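Local coordinates for protein lipase, class 3 (Penicillium roqueforti FM164, PDB 6L7N) that probably hydrolyses ester bonds of acylglycerol lipids, as a fungal class 3 lipase of the alpha/beta-hydrolase type, at residues Y194-T199 / Y220-P225; D200-K205 / E256-H261; D106-D111 / V181-H186. All coordinates share one frame; numbering follows the deposited sequence.

Interaction 1 (Y194-T199 / Y220-P225)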
ATOM      1  N   TYR A 194       8.799  -1.227  -0.194  1.00  6.31           N
ATOM      2  CA  TYR A 194       8.627  -1.422  -1.632  1.00  5.89           C
ATOM      3  C   TYR A 194       7.476  -0.538  -2.091  1.00  4.42           C
ATOM      4  O   TYR A 194       6.307  -0.890  -1.920  1.00  6.14           O
ATOM      5  CB  TYR A 194       8.391  -2.888  -1.941  1.00  6.83           C
ATOM      6  CG  TYR A 194       9.561  -3.696  -1.474  1.00  5.96           C
ATOM      7  CD1 TYR A 194      10.698  -3.790  -2.258  1.00 15.51           C
ATOM      8  CD2 TYR A 194       9.554  -4.322  -0.238  1.00 10.47           C
ATOM      9  CE1 TYR A 194      11.782  -4.500  -1.846  1.00 17.18           C
ATOM     10  CE2 TYR A 194      10.654  -5.041   0.192  1.00 14.53           C
ATOM     11  CZ  TYR A 194      11.760  -5.118  -0.628  1.00 13.62           C
ATOM     12  OH  TYR A 194      12.853  -5.839  -0.247  1.00 44.62           O
ATOM     13  N   ARG A 195       7.815   0.633  -2.629  1.00  6.19           N
ATOM     14  CA  ARG A 195       6.826   1.621  -3.035  1.00  5.25           C
ATOM     15  C   ARG A 195       6.856   1.755  -4.544  1.00  5.33           C
ATOM     16  O   ARG A 195       7.933   1.884  -5.132  1.00  6.27           O
ATOM     17  CB  ARG A 195       7.100   2.974  -2.379  1.00  3.70           C
ATOM     18  CG  ARG A 195       6.059   4.023  -2.737  1.00  4.81           C
ATOM     19  CD  ARG A 195       6.321   5.363  -2.090  1.00  3.80           C
ATOM     20  NE  ARG A 195       7.571   5.989  -2.517  1.00  6.15           N
ATOM     21  CZ  ARG A 195       7.736   6.676  -3.645  1.00  5.02           C
ATOM     22  NH1 ARG A 195       8.929   7.206  -3.912  1.00  3.75           N
ATOM     23  NH2 ARG A 195       6.729   6.814  -4.509  1.00  5.07           N
ATOM     24  N   PHE A 196       5.679   1.759  -5.161  1.00  6.49           N
ATOM     25  CA  PHE A 196       5.569   1.695  -6.607  1.00  5.94           C
ATOM     26  C   PHE A 196       4.842   2.907  -7.149  1.00  5.56           C
ATOM     27  O   PHE A 196       3.909   3.425  -6.526  1.00  8.19           O
ATOM     28  CB  PHE A 196       4.844   0.420  -7.036  1.00  6.92           C
ATOM     29  CG  PHE A 196       5.558  -0.832  -6.629  1.00  6.96           C
ATOM     30  CD1 PHE A 196       5.409  -1.344  -5.349  1.00  6.73           C
ATOM     31  CD2 PHE A 196       6.393  -1.487  -7.518  1.00  8.11           C
ATOM     32  CE1 PHE A 196       6.078  -2.510  -4.966  1.00  8.99           C
ATOM     33  CE2 PHE A 196       7.061  -2.632  -7.139  1.00  6.54           C
ATOM     34  CZ  PHE A 196       6.893  -3.144  -5.853  1.00  8.05           C
ATOM     35  N   THR A 197       5.291   3.348  -8.316  1.00  5.77           N
ATOM     36  CA  THR A 197       4.586   4.328  -9.116  1.00  6.19           C
ATOM     37  C   THR A 197       4.460   3.779 -10.530  1.00  9.87           C
ATOM     38  O   THR A 197       5.184   2.867 -10.929  1.00  9.18           O
ATOM     39  CB  THR A 197       5.328   5.665  -9.129  1.00  3.68           C
ATOM     40  OG1 THR A 197       6.620   5.448  -9.691  1.00  4.90           O
ATOM     41  CG2 THR A 197       5.466   6.230  -7.702  1.00  3.83           C
ATOM     42  N   HIS A 198       3.528   4.332 -11.296  1.00  9.88           N
ATOM     43  CA  HIS A 198       3.329   3.910 -12.676  1.00  8.66           C
ATOM     44  C   HIS A 198       3.291   5.143 -13.555  1.00  9.87           C
ATOM     45  O   HIS A 198       2.477   6.041 -13.316  1.00  6.97           O
ATOM     46  CB  HIS A 198       2.041   3.102 -12.846  1.00  6.85           C
ATOM     47  CG  HIS A 198       1.811   2.634 -14.253  1.00 12.09           C
ATOM     48  ND1 HIS A 198       0.568   2.637 -14.848  1.00 11.28           N
ATOM     49  CD2 HIS A 198       2.673   2.155 -15.183  1.00 11.36           C
ATOM     50  CE1 HIS A 198       0.671   2.175 -16.083  1.00 17.01           C
ATOM     51  NE2 HIS A 198       1.939   1.879 -16.314  1.00 12.55           N
ATOM     52  N   THR A 199       4.183   5.181 -14.551  1.00  9.17           N
ATOM     53  CA  THR A 199       4.267   6.254 -15.537  1.00 10.32           C
ATOM     54  C   THR A 199       3.895   7.587 -14.899  1.00  8.93           C
ATOM     55  O   THR A 199       4.602   8.039 -13.989  1.00 10.11           O
ATOM     56  CB  THR A 199       3.406   5.938 -16.779  1.00 12.47           C
ATOM     57  OG1 THR A 199       2.057   5.621 -16.405  1.00 11.20           O
ATOM     58  CG2 THR A 199       3.991   4.749 -17.524  1.00 11.89           C
ATOM     59  N   TYR A 220       9.952   2.431  -7.036  1.00  7.88           N
ATOM     60  CA  TYR A 220       9.937   1.455  -8.120  1.00  8.38           C
ATOM     61  C   TYR A 220       8.957   1.982  -9.158  1.00  8.25           C
ATOM     62  O   TYR A 220       7.740   1.874  -8.995  1.00  7.22           O
ATOM     63  CB  TYR A 220       9.538   0.076  -7.607  1.00  9.33           C
ATOM     64  CG  TYR A 220      10.658  -0.571  -6.823  1.00  9.68           C
ATOM     65  CD1 TYR A 220      11.603  -1.374  -7.460  1.00 13.90           C
ATOM     66  CD2 TYR A 220      10.798  -0.347  -5.462  1.00  8.53           C
ATOM     67  CE1 TYR A 220      12.641  -1.959  -6.745  1.00 14.72           C
ATOM     68  CE2 TYR A 220      11.834  -0.936  -4.740  1.00  9.17           C
ATOM     69  CZ  TYR A 220      12.754  -1.733  -5.391  1.00 14.14           C
ATOM     70  OH  TYR A 220      13.792  -2.319  -4.688  1.00 12.76           O
ATOM     71  N   TRP A 221       9.499   2.574 -10.211  1.00  8.71           N
ATOM     72  CA  TRP A 221       8.731   3.287 -11.225  1.00  9.42           C
ATOM     73  C   TRP A 221       8.521   2.351 -12.409  1.00 13.92           C
ATOM     74  O   TRP A 221       9.466   2.048 -13.145  1.00 12.21           O
ATOM     75  CB  TRP A 221       9.483   4.552 -11.637  1.00  9.86           C
ATOM     76  CG  TRP A 221       8.756   5.467 -12.565  1.00 11.47           C
ATOM     77  CD1 TRP A 221       7.399   5.657 -12.665  1.00  7.66           C
ATOM     78  CD2 TRP A 221       9.355   6.328 -13.536  1.00  7.10           C
ATOM     79  NE1 TRP A 221       7.128   6.598 -13.646  1.00  8.02           N
ATOM     80  CE2 TRP A 221       8.317   7.025 -14.183  1.00  9.18           C
ATOM     81  CE3 TRP A 221      10.683   6.583 -13.914  1.00 12.19           C
ATOM     82  CZ2 TRP A 221       8.560   7.953 -15.197  1.00 15.21           C
ATOM     83  CZ3 TRP A 221      10.923   7.509 -14.915  1.00 12.34           C
ATOM     84  CH2 TRP A 221       9.869   8.188 -15.540  1.00 12.34           C
ATOM     85  N   ILE A 222       7.290   1.882 -12.570  1.00  9.78           N
ATOM     86  CA  ILE A 222       6.890   1.057 -13.702  1.00  9.01           C
ATOM     87  C   ILE A 222       6.635   1.972 -14.890  1.00 14.90           C
ATOM     88  O   ILE A 222       5.739   2.819 -14.849  1.00 10.94           O
ATOM     89  CB  ILE A 222       5.642   0.234 -13.365  1.00 12.42           C
ATOM     90  CG1 ILE A 222       5.826  -0.490 -12.026  1.00 11.99           C
ATOM     91  CG2 ILE A 222       5.353  -0.777 -14.474  1.00 12.45           C
ATOM     92  CD1 ILE A 222       4.536  -0.797 -11.327  1.00 11.67           C
ATOM     93  N   THR A 223       7.430   1.813 -15.945  1.00 14.49           N
ATOM     94  CA  THR A 223       7.377   2.714 -17.086  1.00 15.35           C
ATOM     95  C   THR A 223       6.560   2.161 -18.246  1.00 18.92           C
ATOM     96  O   THR A 223       6.296   2.897 -19.204  1.00 15.49           O
ATOM     97  CB  THR A 223       8.798   3.029 -17.564  1.00 18.50           C
ATOM     98  OG1 THR A 223       9.449   1.807 -17.925  1.00 20.39           O
ATOM     99  CG2 THR A 223       9.586   3.687 -16.455  1.00 21.47           C
ATOM    100  N   SER A 224       6.156   0.895 -18.182  1.00 18.57           N
ATOM    101  CA  SER A 224       5.361   0.296 -19.238  1.00 17.18           C
ATOM    102  C   SER A 224       3.926   0.832 -19.202  1.00 22.70           C
ATOM    103  O   SER A 224       3.445   1.274 -18.156  1.00 19.90           O
ATOM    104  CB  SER A 224       5.374  -1.229 -19.105  1.00 16.76           C
ATOM    105  OG  SER A 224       5.128  -1.650 -17.770  1.00 23.74           O
ATOM    106  N   PRO A 225       3.221   0.806 -20.344  1.00 23.82           N
ATOM    107  CA  PRO A 225       1.864   1.387 -20.403  1.00 21.22           C
ATOM    108  C   PRO A 225       0.786   0.590 -19.674  1.00 22.34           C
ATOM    109  O   PRO A 225       1.034  -0.506 -19.165  1.00 22.48           O
ATOM    110  CB  PRO A 225       1.560   1.437 -21.912  1.00 23.46           C
ATOM    111  CG  PRO A 225       2.852   1.169 -22.615  1.00 28.74           C
ATOM    112  CD  PRO A 225       3.735   0.417 -21.670  1.00 28.04           C
TER
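Phe196, Thr197 and His198 pair in parallel with Tyr220, Trp221 and Ile222, joining strands 193-198 and 219-222, the sixth and seventh of the eight-stranded central sheet. The ladder alternates strictly: Tyr220 N gives to Arg195 O, Thr197 N to Tyr220 O, Ile222 N to Thr197 O, and Thr199 N to Ile222 O at 2.8 Å. Thr199, the donor of the last bond, lies just past its strand. The short axes diverge by 26°.

On the face carrying Phe196, Tyr220 and Ile222, Phe196 CD2 packs on Tyr220 CB at 3.5 Å, the ring meeting it obliquely, and the two ring planes are inclined by 34°. Tyr194 lies alongside Tyr220, pointing the same way, and Phe12 meets both Phe196 and Tyr220 edge-to-face. On the reverse face Thr197 OG1 comes to 3.1 Å from Trp221 CD1, while its polar partner is Glu219.

Two strand side chains carry the contact past the strand ends. Trp221 has CG anti to its backbone N (chi1 -174°), which swings the indole along the neighbouring strand; its NE1 then meets a lone pair of Thr199 O in the carbonyl plane, 2.9 Å away. His198 NE2 is modelled 2.5 Å from Ser224 O, too short to take literally, and ND1 binds Ala260 O; two carbonyl partners would suit a doubly protonated imidazole and limit its rotation. Parallel neighbours with adjacent C-terminal ends, one leading into the loop with the putative catalytic aspartate, are characteristic of the alpha/beta-hydrolase sheet.

Interaction 2 (D200-K205 / E256-H261); sequences DDPVPK and EDFEAH
Two carboxylates, Asp200 and Asp257, lie stacked with their planes only 14° apart, and Asp200 OD2 comes within 3.3 Å of Asp257 OD1. Such closeness of like charges would tend to favour protonation of one of them. Lys205 may offset the charge: its NZ gives to a water that in turn lies 2.7 Å from Asp257 OD2 and also contacts Asp200 O, although the ammonium binds Thr250 and Gly251 directly.

Deeper in, His261 ND1 gives a nearly straight bond (171°) to Asp201 OD2, 2.7 Å long. The acceptor is met on its syn side, and the oxygen lies in the imidazole plane, although carboxylate and ring are turned 54° against each other. OD2 has a second partner in Tyr264 OH. Asp201 OD1 accepts from Val203 N, 3.0 Å away and above the carboxylate plane, closing an Asx turn; both oxygens are therefore gripped.

Val203 covers one face of the imidazole, with CG2 3.5 Å from the ring centroid of His261 in a CH-pi contact, and His146 stacks on the ring as well. Next to it, Pro202 CG meets the edge of the Phe258 ring at CD1, 4.0 Å away. His261 NE2 binds Ser147 OG on the GxSxG turn, consistent with the Ser-His-Asp catalytic triad of lipases, Asp201 orienting the histidine toward the presumed nucleophile.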
ATOM      1  N   ASP A 200       2.778   8.193 -15.321  1.00  9.38           N
ATOM      2  CA  ASP A 200       2.400   9.534 -14.887  1.00  7.83           C
ATOM      3  C   ASP A 200       1.148   9.550 -14.002  1.00  8.87           C
ATOM      4  O   ASP A 200       0.476  10.581 -13.906  1.00  7.34           O
ATOM      5  CB  ASP A 200       2.220  10.464 -16.096  1.00 10.65           C
ATOM      6  CG  ASP A 200       1.258   9.916 -17.156  1.00 18.21           C
ATOM      7  OD1 ASP A 200       0.490   8.968 -16.883  1.00  8.79           O
ATOM      8  OD2 ASP A 200       1.280  10.460 -18.290  1.00 18.96           O
ATOM      9  N   ASP A 201       0.830   8.428 -13.341  1.00  8.55           N
ATOM     10  CA  ASP A 201      -0.223   8.353 -12.325  1.00  5.67           C
ATOM     11  C   ASP A 201      -0.220   9.613 -11.459  1.00  8.44           C
ATOM     12  O   ASP A 201       0.818   9.971 -10.893  1.00  5.79           O
ATOM     13  CB  ASP A 201       0.013   7.093 -11.485  1.00  7.14           C
ATOM     14  CG  ASP A 201      -1.048   6.852 -10.419  1.00  9.09           C
ATOM     15  OD1 ASP A 201      -2.020   7.628 -10.297  1.00  5.01           O
ATOM     16  OD2 ASP A 201      -0.867   5.869  -9.658  1.00  7.24           O
ATOM     17  N   PRO A 202      -1.341  10.342 -11.370  1.00  7.70           N
ATOM     18  CA  PRO A 202      -1.348  11.565 -10.545  1.00  9.00           C
ATOM     19  C   PRO A 202      -1.355  11.298  -9.053  1.00  9.59           C
ATOM     20  O   PRO A 202      -0.925  12.160  -8.273  1.00  5.09           O
ATOM     21  CB  PRO A 202      -2.638  12.274 -10.977  1.00  8.01           C
ATOM     22  CG  PRO A 202      -3.514  11.179 -11.495  1.00  7.17           C
ATOM     23  CD  PRO A 202      -2.573  10.202 -12.162  1.00  6.20           C
ATOM     24  N   VAL A 203      -1.816  10.133  -8.622  1.00  6.54           N
ATOM     25  CA  VAL A 203      -2.029   9.936  -7.193  1.00  8.30           C
ATOM     26  C   VAL A 203      -0.709   9.948  -6.421  1.00  5.76           C
ATOM     27  O   VAL A 203      -0.642  10.620  -5.383  1.00  5.37           O
ATOM     28  CB  VAL A 203      -2.849   8.666  -6.941  1.00  9.09           C
ATOM     29  CG1 VAL A 203      -2.939   8.369  -5.442  1.00  7.46           C
ATOM     30  CG2 VAL A 203      -4.240   8.853  -7.548  1.00  7.72           C
ATOM     31  N   PRO A 204       0.360   9.274  -6.863  1.00  4.65           N
ATOM     32  CA  PRO A 204       1.640   9.394  -6.140  1.00  6.84           C
ATOM     33  C   PRO A 204       2.265  10.776  -6.203  1.00  7.59           C
ATOM     34  O   PRO A 204       3.320  10.984  -5.594  1.00  8.20           O
ATOM     35  CB  PRO A 204       2.542   8.365  -6.843  1.00  4.34           C
ATOM     36  CG  PRO A 204       1.586   7.367  -7.422  1.00  5.41           C
ATOM     37  CD  PRO A 204       0.415   8.187  -7.855  1.00  7.97           C
ATOM     38  N   LYS A 205       1.693  11.709  -6.956  1.00  5.87           N
ATOM     39  CA  LYS A 205       2.245  13.057  -7.017  1.00  7.51           C
ATOM     40  C   LYS A 205       1.714  13.955  -5.910  1.00  9.38           C
ATOM     41  O   LYS A 205       2.180  15.094  -5.769  1.00  8.87           O
ATOM     42  CB  LYS A 205       1.958  13.679  -8.385  1.00  6.13           C
ATOM     43  CG  LYS A 205       2.518  12.869  -9.550  1.00  8.23           C
ATOM     44  CD  LYS A 205       2.100  13.472 -10.873  1.00 10.40           C
ATOM     45  CE  LYS A 205       2.689  12.727 -12.062  1.00  7.54           C
ATOM     46  NZ  LYS A 205       2.451  13.516 -13.330  1.00  9.29           N
ATOM     47  N   GLU A 256      -6.285  13.929 -16.377  1.00 15.46           N
ATOM     48  CA  GLU A 256      -6.277  13.234 -17.659  1.00 12.06           C
ATOM     49  C   GLU A 256      -5.327  12.039 -17.662  1.00  9.53           C
ATOM     50  O   GLU A 256      -5.445  11.164 -18.528  1.00 11.00           O
ATOM     51  CB  GLU A 256      -5.917  14.211 -18.779  1.00 14.96           C
ATOM     52  CG  GLU A 256      -4.549  14.818 -18.628  1.00 12.68           C
ATOM     53  CD  GLU A 256      -3.556  14.257 -19.628  1.00 30.90           C
ATOM     54  OE1 GLU A 256      -2.426  14.785 -19.709  1.00 35.73           O
ATOM     55  OE2 GLU A 256      -3.910  13.292 -20.336  1.00 50.70           O
ATOM     56  N   ASP A 257      -4.412  11.960 -16.699  1.00 10.68           N
ATOM     57  CA  ASP A 257      -3.511  10.818 -16.577  1.00 10.63           C
ATOM     58  C   ASP A 257      -4.073   9.718 -15.688  1.00 13.09           C
ATOM     59  O   ASP A 257      -3.378   8.716 -15.447  1.00 11.13           O
ATOM     60  CB  ASP A 257      -2.152  11.261 -16.016  1.00  7.72           C
ATOM     61  CG  ASP A 257      -1.364  12.129 -16.992  1.00 13.24           C
ATOM     62  OD1 ASP A 257      -1.579  12.013 -18.208  1.00 17.33           O
ATOM     63  OD2 ASP A 257      -0.520  12.923 -16.539  1.00 11.53           O
ATOM     64  N   PHE A 258      -5.320   9.869 -15.219  1.00 10.28           N
ATOM     65  CA  PHE A 258      -5.799   9.062 -14.098  1.00  9.16           C
ATOM     66  C   PHE A 258      -5.819   7.568 -14.396  1.00 12.16           C
ATOM     67  O   PHE A 258      -5.691   6.756 -13.469  1.00 12.49           O
ATOM     68  CB  PHE A 258      -7.190   9.534 -13.670  1.00  7.52           C
ATOM     69  CG  PHE A 258      -7.641   8.973 -12.339  1.00 11.10           C
ATOM     70  CD1 PHE A 258      -7.009   9.344 -11.161  1.00 13.06           C
ATOM     71  CD2 PHE A 258      -8.703   8.085 -12.269  1.00 20.06           C
ATOM     72  CE1 PHE A 258      -7.415   8.835  -9.950  1.00 11.56           C
ATOM     73  CE2 PHE A 258      -9.121   7.575 -11.056  1.00 15.24           C
ATOM     74  CZ  PHE A 258      -8.474   7.943  -9.896  1.00 12.02           C
ATOM     75  N   GLU A 259      -5.989   7.174 -15.664  1.00 11.17           N
ATOM     76  CA  GLU A 259      -6.041   5.741 -15.966  1.00 12.29           C
ATOM     77  C   GLU A 259      -4.781   5.026 -15.507  1.00 10.15           C
ATOM     78  O   GLU A 259      -4.848   3.861 -15.090  1.00 13.47           O
ATOM     79  CB  GLU A 259      -6.259   5.502 -17.459  1.00 12.52           C
ATOM     80  CG  GLU A 259      -7.285   6.419 -18.095  1.00 23.20           C
ATOM     81  CD  GLU A 259      -6.644   7.485 -18.981  1.00 34.84           C
ATOM     82  OE1 GLU A 259      -6.932   7.474 -20.207  1.00 25.70           O
ATOM     83  OE2 GLU A 259      -5.854   8.316 -18.452  1.00 19.38           O
ATOM     84  N   ALA A 260      -3.632   5.717 -15.522  1.00  8.92           N
ATOM     85  CA  ALA A 260      -2.394   5.057 -15.129  1.00 10.24           C
ATOM     86  C   ALA A 260      -2.432   4.578 -13.684  1.00  9.87           C
ATOM     87  O   ALA A 260      -1.594   3.761 -13.291  1.00 11.06           O
ATOM     88  CB  ALA A 260      -1.209   6.002 -15.343  1.00  8.95           C
ATOM     89  N   HIS A 261      -3.384   5.072 -12.889  1.00  7.87           N
ATOM     90  CA  HIS A 261      -3.477   4.711 -11.478  1.00 10.75           C
ATOM     91  C   HIS A 261      -3.964   3.286 -11.286  1.00  7.86           C
ATOM     92  O   HIS A 261      -3.686   2.667 -10.250  1.00  8.24           O
ATOM     93  CB  HIS A 261      -4.428   5.663 -10.762  1.00  6.65           C
ATOM     94  CG  HIS A 261      -4.457   5.496  -9.271  1.00  8.68           C
ATOM     95  ND1 HIS A 261      -3.320   5.517  -8.490  1.00  8.12           N
ATOM     96  CD2 HIS A 261      -5.492   5.315  -8.417  1.00 11.18           C
ATOM     97  CE1 HIS A 261      -3.654   5.359  -7.221  1.00  7.27           C
ATOM     98  NE2 HIS A 261      -4.964   5.228  -7.149  1.00  7.28           N
TER
HETATM   99  O   HOH W   1      -0.314  13.080 -13.870  1.00 10.70           O

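Interaction 3 (D106-D111 / V181-H186)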
ATOM      1  N   ASP A 106      10.949  12.088  16.018  1.00 12.43           N
ATOM      2  CA  ASP A 106      11.215  13.498  16.288  1.00 12.44           C
ATOM      3  C   ASP A 106      11.040  14.317  15.021  1.00  9.76           C
ATOM      4  O   ASP A 106      11.689  14.051  14.004  1.00  9.68           O
ATOM      5  CB  ASP A 106      12.629  13.673  16.837  1.00 14.64           C
ATOM      6  CG  ASP A 106      12.776  13.137  18.253  1.00 11.55           C
ATOM      7  OD1 ASP A 106      11.746  12.814  18.882  1.00 13.22           O
ATOM      8  OD2 ASP A 106      13.918  13.055  18.736  1.00 18.21           O
ATOM      9  N   GLY A 107      10.167  15.317  15.090  1.00  8.71           N
ATOM     10  CA  GLY A 107       9.897  16.169  13.957  1.00 11.14           C
ATOM     11  C   GLY A 107       8.987  15.587  12.899  1.00  9.28           C
ATOM     12  O   GLY A 107       8.634  16.300  11.957  1.00  8.86           O
ATOM     13  N   CYS A 108       8.582  14.329  13.028  1.00  9.38           N
ATOM     14  CA  CYS A 108       7.771  13.680  12.006  1.00  8.62           C
ATOM     15  C   CYS A 108       6.330  14.161  12.062  1.00  7.86           C
ATOM     16  O   CYS A 108       5.723  14.210  13.134  1.00  7.04           O
ATOM     17  CB  CYS A 108       7.843  12.167  12.181  1.00  7.36           C
ATOM     18  SG  CYS A 108       9.552  11.615  12.043  1.00  9.80           S
ATOM     19  N   LEU A 109       5.801  14.543  10.902  1.00  8.72           N
ATOM     20  CA  LEU A 109       4.404  14.920  10.726  1.00  9.05           C
ATOM     21  C   LEU A 109       3.821  14.038   9.641  1.00  9.87           C
ATOM     22  O   LEU A 109       4.489  13.768   8.642  1.00  7.83           O
ATOM     23  CB  LEU A 109       4.236  16.391  10.309  1.00  9.15           C
ATOM     24  CG  LEU A 109       4.711  17.457  11.303  1.00 10.19           C
ATOM     25  CD1 LEU A 109       4.694  18.825  10.645  1.00 14.40           C
ATOM     26  CD2 LEU A 109       3.865  17.444  12.576  1.00 15.39           C
ATOM     27  N   ALA A 110       2.575  13.611   9.830  1.00  6.71           N
ATOM     28  CA  ALA A 110       1.875  12.775   8.871  1.00  7.94           C
ATOM     29  C   ALA A 110       0.656  13.509   8.324  1.00  7.80           C
ATOM     30  O   ALA A 110       0.173  14.488   8.896  1.00 12.04           O
ATOM     31  CB  ALA A 110       1.427  11.439   9.497  1.00  6.44           C
ATOM     32  N   ASP A 111       0.177  13.027   7.188  1.00  7.33           N
ATOM     33  CA  ASP A 111      -1.086  13.484   6.627  1.00  7.20           C
ATOM     34  C   ASP A 111      -2.228  13.075   7.541  1.00  9.03           C
ATOM     35  O   ASP A 111      -2.379  11.894   7.866  1.00  6.76           O
ATOM     36  CB  ASP A 111      -1.310  12.872   5.246  1.00  8.37           C
ATOM     37  CG  ASP A 111      -2.615  13.282   4.646  1.00 28.64           C
ATOM     38  OD1 ASP A 111      -3.695  12.697   4.953  1.00 21.68           O
ATOM     39  OD2 ASP A 111      -2.566  14.226   3.862  1.00 18.71           O
ATOM     40  N   VAL A 181       9.480  15.448   5.383  1.00  9.87           N
ATOM     41  CA  VAL A 181      10.850  14.942   5.221  1.00  9.70           C
ATOM     42  C   VAL A 181      11.331  14.086   6.392  1.00  8.31           C
ATOM     43  O   VAL A 181      11.938  13.027   6.141  1.00  8.04           O
ATOM     44  CB  VAL A 181      11.808  16.109   4.937  1.00 10.56           C
ATOM     45  CG1 VAL A 181      13.161  15.613   5.051  1.00 19.74           C
ATOM     46  CG2 VAL A 181      11.648  16.629   3.557  1.00 22.56           C
ATOM     47  N   PRO A 182      11.189  14.493   7.663  1.00  5.77           N
ATOM     48  CA  PRO A 182      11.666  13.621   8.745  1.00  7.52           C
ATOM     49  C   PRO A 182      10.946  12.296   8.773  1.00  6.14           C
ATOM     50  O   PRO A 182      11.579  11.263   9.014  1.00  7.27           O
ATOM     51  CB  PRO A 182      11.379  14.412  10.022  1.00  8.57           C
ATOM     52  CG  PRO A 182      10.410  15.367   9.668  1.00 21.32           C
ATOM     53  CD  PRO A 182      10.469  15.653   8.202  1.00 23.88           C
ATOM     54  N   LEU A 183       9.638  12.280   8.515  1.00  5.15           N
ATOM     55  CA  LEU A 183       8.976  10.975   8.571  1.00  7.80           C
ATOM     56  C   LEU A 183       9.407  10.092   7.406  1.00  5.88           C
ATOM     57  O   LEU A 183       9.673   8.900   7.598  1.00  4.21           O
ATOM     58  CB  LEU A 183       7.461  11.123   8.609  1.00  8.02           C
ATOM     59  CG  LEU A 183       6.719   9.775   8.809  1.00 10.15           C
ATOM     60  CD1 LEU A 183       7.421   8.917   9.841  1.00  6.82           C
ATOM     61  CD2 LEU A 183       5.284   9.958   9.244  1.00 15.37           C
ATOM     62  N   ALA A 184       9.455  10.648   6.190  1.00  4.17           N
ATOM     63  CA  ALA A 184       9.972   9.887   5.057  1.00  5.21           C
ATOM     64  C   ALA A 184      11.369   9.339   5.339  1.00  8.25           C
ATOM     65  O   ALA A 184      11.663   8.178   5.024  1.00  7.55           O
ATOM     66  CB  ALA A 184       9.969  10.758   3.795  1.00  5.24           C
ATOM     67  N   LYS A 185      12.232  10.140   5.972  1.00  5.09           N
ATOM     68  CA  LYS A 185      13.580   9.672   6.291  1.00  7.04           C
ATOM     69  C   LYS A 185      13.548   8.535   7.309  1.00  6.39           C
ATOM     70  O   LYS A 185      14.290   7.552   7.186  1.00  6.65           O
ATOM     71  CB  LYS A 185      14.407  10.843   6.814  1.00  6.46           C
ATOM     72  CG  LYS A 185      15.852  10.555   7.124  1.00  6.73           C
ATOM     73  CD  LYS A 185      16.524  11.859   7.565  1.00 12.35           C
ATOM     74  CE  LYS A 185      17.760  11.623   8.413  1.00 19.02           C
ATOM     75  NZ  LYS A 185      18.959  11.312   7.586  1.00 19.44           N
ATOM     76  N   HIS A 186      12.671   8.640   8.305  1.00  4.72           N
ATOM     77  CA  HIS A 186      12.565   7.602   9.333  1.00  7.36           C
ATOM     78  C   HIS A 186      12.049   6.286   8.747  1.00  7.26           C
ATOM     79  O   HIS A 186      12.621   5.203   8.979  1.00  5.28           O
ATOM     80  CB  HIS A 186      11.643   8.113  10.443  1.00  7.06           C
ATOM     81  CG  HIS A 186      11.365   7.112  11.526  1.00 11.09           C
ATOM     82  ND1 HIS A 186      12.248   6.865  12.555  1.00 16.40           N
ATOM     83  CD2 HIS A 186      10.302   6.299  11.740  1.00 14.95           C
ATOM     84  CE1 HIS A 186      11.745   5.941  13.357  1.00 13.36           C
ATOM     85  NE2 HIS A 186      10.560   5.584  12.888  1.00 21.82           N
TER
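Cys108 and Leu183 meet side chain to side chain, CB to CB at 3.7 Å, where an extended loop runs across the first turn of helix 181-190. The sulphur lies along the helix backbone, with Cys108 SG 3.6 Å from Leu183 CA, and also touches Pro182 CB at 3.9 Å. Leu183, with CG anti to its backbone N (chi1 -174°), spreads its two methyls along the loop: CD1 reaches back to Cys108 CB, and CD2 reaches on to Ala110 CB at 4.1 Å. Pro182 CG comes very close to Gly107 O, 3.0 Å. No hydrogen bond links the two segments directly; the contact is made by apolar groups, the sulphur and loop carbonyls.

Asn180, just before the helix, probably sets much of the geometry. It bridges the two sides, its OD1 taking the N-H of both Leu109 and Leu183 and its ND2 giving to Gly107 O, so one amide side chain ties the loop to the start of the helix. The Cys105-Cys108 disulfide closes a short loop that includes Gly107, whose phi is positive (78°), and Cys105 itself packs on Leu183 and His186. Further in, Leu155 of helix 148-161 touches both Ala110 and Leu183. The whole is a disulfide-closed surface loop laid over a helix N-terminus, at the periphery of the alpha/beta-hydrolase fold.

Overall arrangement
Interactions 1 and 2 are neighbours, their centres 11 Å apart: strand 193-198 runs straight into the loop 200-205, and the two contacts touch where Thr199 OG1 packs on Ala260 CB and where Thr197 CG2 packs on Pro204 CB. Along the chain the segments of one contact interleave with those of the other. Interaction 3 closes earlier in the chain, with its centre about 23 Å from that of interaction 1 and 24 Å from that of interaction 2, touching neither. Yet its helix 181-190 leads into the start of strand 193-198, whose far end opens into the loop of the presumed active site.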